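Local coordinates for protein BB_2cx5_001 (Thermus thermophilus, PDB 3RI0) that is a designed epitope scaffold, probably made to present a grafted linear HIV epitope, on a fold related to aminoacyl-tRNA editing domains, at residues Ala113-Glu117 against Asp118-Tyr122. The protein carries 6 engineered substitutions. Sequence-based numbering, arbitrary orientation.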
loop_
_atom_site.group_PDB
_atom_site.type_symbol
_atom_site.label_atom_id
_atom_site.label_comp_id
_atom_site.label_asym_id
_atom_site.label_seq_id
_atom_site.Cartn_x
_atom_site.Cartn_y
_atom_site.Cartn_z
ATOM N N ALA A 113 -2.244 -6.452 -8.662
ATOM C CA ALA A 113 -1.751 -6.444 -7.290
ATOM C C ALA A 113 -1.712 -7.771 -6.545
ATOM O O ALA A 113 -2.424 -8.721 -6.881
ATOM C CB ALA A 113 -2.535 -5.431 -6.475
ATOM N N TYR A 114 -0.868 -7.810 -5.515
ATOM C CA TYR A 114 -0.710 -8.984 -4.666
ATOM C C TYR A 114 -0.732 -8.572 -3.201
ATOM O O TYR A 114 -0.252 -7.497 -2.839
ATOM C CB TYR A 114 0.583 -9.705 -5.019
ATOM C CG TYR A 114 0.602 -10.113 -6.471
ATOM C CD1 TYR A 114 0.939 -9.196 -7.468
ATOM C CD2 TYR A 114 0.213 -11.391 -6.856
ATOM C CE1 TYR A 114 0.892 -9.545 -8.817
ATOM C CE2 TYR A 114 0.158 -11.748 -8.197
ATOM C CZ TYR A 114 0.495 -10.825 -9.172
ATOM O OH TYR A 114 0.447 -11.190 -10.496
ATOM N N LEU A 115 -1.292 -9.433 -2.355
ATOM C CA LEU A 115 -1.424 -9.136 -0.933
ATOM C C LEU A 115 -0.782 -10.156 -0.000
ATOM O O LEU A 115 -1.173 -11.324 0.034
ATOM C CB LEU A 115 -2.910 -8.999 -0.580
ATOM C CG LEU A 115 -3.302 -8.695 0.873
ATOM C CD1 LEU A 115 -3.617 -7.231 1.017
ATOM C CD2 LEU A 115 -4.529 -9.495 1.259
ATOM N N ASP A 116 0.195 -9.680 0.765
ATOM C CA ASP A 116 0.927 -10.465 1.761
ATOM C C ASP A 116 -0.110 -11.183 2.613
ATOM O O ASP A 116 -0.851 -10.528 3.348
ATOM C CB ASP A 116 1.736 -9.503 2.646
ATOM C CG ASP A 116 2.522 -10.201 3.753
ATOM O OD1 ASP A 116 2.172 -11.338 4.151
ATOM O OD2 ASP A 116 3.498 -9.581 4.239
ATOM N N GLU A 117 -0.151 -12.512 2.532
ATOM C CA GLU A 117 -1.136 -13.284 3.303
ATOM C C GLU A 117 -1.188 -12.954 4.791
ATOM O O GLU A 117 -2.227 -13.130 5.427
ATOM C CB GLU A 117 -0.922 -14.795 3.112
ATOM C CG GLU A 117 0.523 -15.297 3.216
ATOM C CD GLU A 117 0.609 -16.823 3.063
ATOM O OE1 GLU A 117 -0.006 -17.382 2.124
ATOM O OE2 GLU A 117 1.293 -17.462 3.888
ATOM N N ASP A 118 -0.088 -12.465 5.354
ATOM C CA ASP A 118 -0.072 -12.112 6.771
ATOM C C ASP A 118 -1.024 -10.968 7.102
ATOM O O ASP A 118 -1.423 -10.808 8.253
ATOM C CB ASP A 118 1.344 -11.753 7.231
ATOM C CG ASP A 118 2.254 -12.973 7.339
ATOM O OD1 ASP A 118 1.771 -14.111 7.124
ATOM O OD2 ASP A 118 3.454 -12.794 7.637
ATOM N N LEU A 119 -1.390 -10.168 6.107
ATOM C CA LEU A 119 -2.307 -9.054 6.347
ATOM C C LEU A 119 -3.721 -9.550 6.661
ATOM O O LEU A 119 -4.460 -8.894 7.395
ATOM C CB LEU A 119 -2.339 -8.113 5.137
ATOM C CG LEU A 119 -1.106 -7.221 4.949
ATOM C CD1 LEU A 119 -1.209 -6.452 3.638
ATOM C CD2 LEU A 119 -1.000 -6.252 6.122
ATOM N N LEU A 120 -4.088 -10.712 6.124
ATOM C CA LEU A 120 -5.419 -11.271 6.375
ATOM C C LEU A 120 -5.498 -11.700 7.840
ATOM O O LEU A 120 -6.568 -12.020 8.356
ATOM C CB LEU A 120 -5.674 -12.486 5.476
ATOM C CG LEU A 120 -5.458 -12.359 3.964
ATOM C CD1 LEU A 120 -5.778 -13.680 3.298
ATOM C CD2 LEU A 120 -6.331 -11.265 3.398
ATOM N N GLY A 121 -4.347 -11.673 8.509
ATOM C CA GLY A 121 -4.273 -12.071 9.902
ATOM C C GLY A 121 -4.853 -11.106 10.921
ATOM O O GLY A 121 -4.860 -11.408 12.116
ATOM N N TYR A 122 -5.344 -9.952 10.484
ATOM C CA TYR A 122 -5.909 -9.001 11.434
ATOM C C TYR A 122 -7.349 -8.630 11.126
ATOM O O TYR A 122 -7.840 -8.868 10.024
ATOM C CB TYR A 122 -5.076 -7.723 11.465
ATOM C CG TYR A 122 -3.597 -7.925 11.694
ATOM C CD1 TYR A 122 -2.724 -8.093 10.621
ATOM C CD2 TYR A 122 -3.065 -7.916 12.980
ATOM C CE1 TYR A 122 -1.356 -8.237 10.823
ATOM C CE2 TYR A 122 -1.700 -8.059 13.196
ATOM C CZ TYR A 122 -0.850 -8.216 12.106
ATOM O OH TYR A 122 0.509 -8.305 12.292
#
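The carboxylates of D116 and D118 lie near each other, their planes 40° apart. D118 N comes to D116 OD1 from above the carboxylate plane and bonds to it at 2.8 Å. D116 CG is anti to the backbone N (chi1 179°), which brings OD1 round to the N-H two residues on. This is an Asx turn, at the start of the 3-10 turn. D116 OD1 and D118 OD2 are 4.0 Å apart. N68 ND2 bonds both D116 OD2 and D118 OD2, which would ease the like charges, and K155 adds a long, weak ion pair to D118 OD2. S65 N also bonds D116 OD2, so both oxygens of this buried carboxylate have partners.

The backbone turns by i to i+3 bonds. L119 N donates to D116 O at 2.8 Å, and L120 N to E117 O at 3.1 Å. L115 sends its two methyls to two leucines of the turn. Its CD1 meets L119 CD1 at 3.6 Å, and its CD2 lies 3.3 Å from L120 CD2, tighter than usual for two carbons.

The turn follows strand 113-116. L115 and L120 pack on L144 of helix 140-147. Strand 59-65 lies beside L115, D116 and L119.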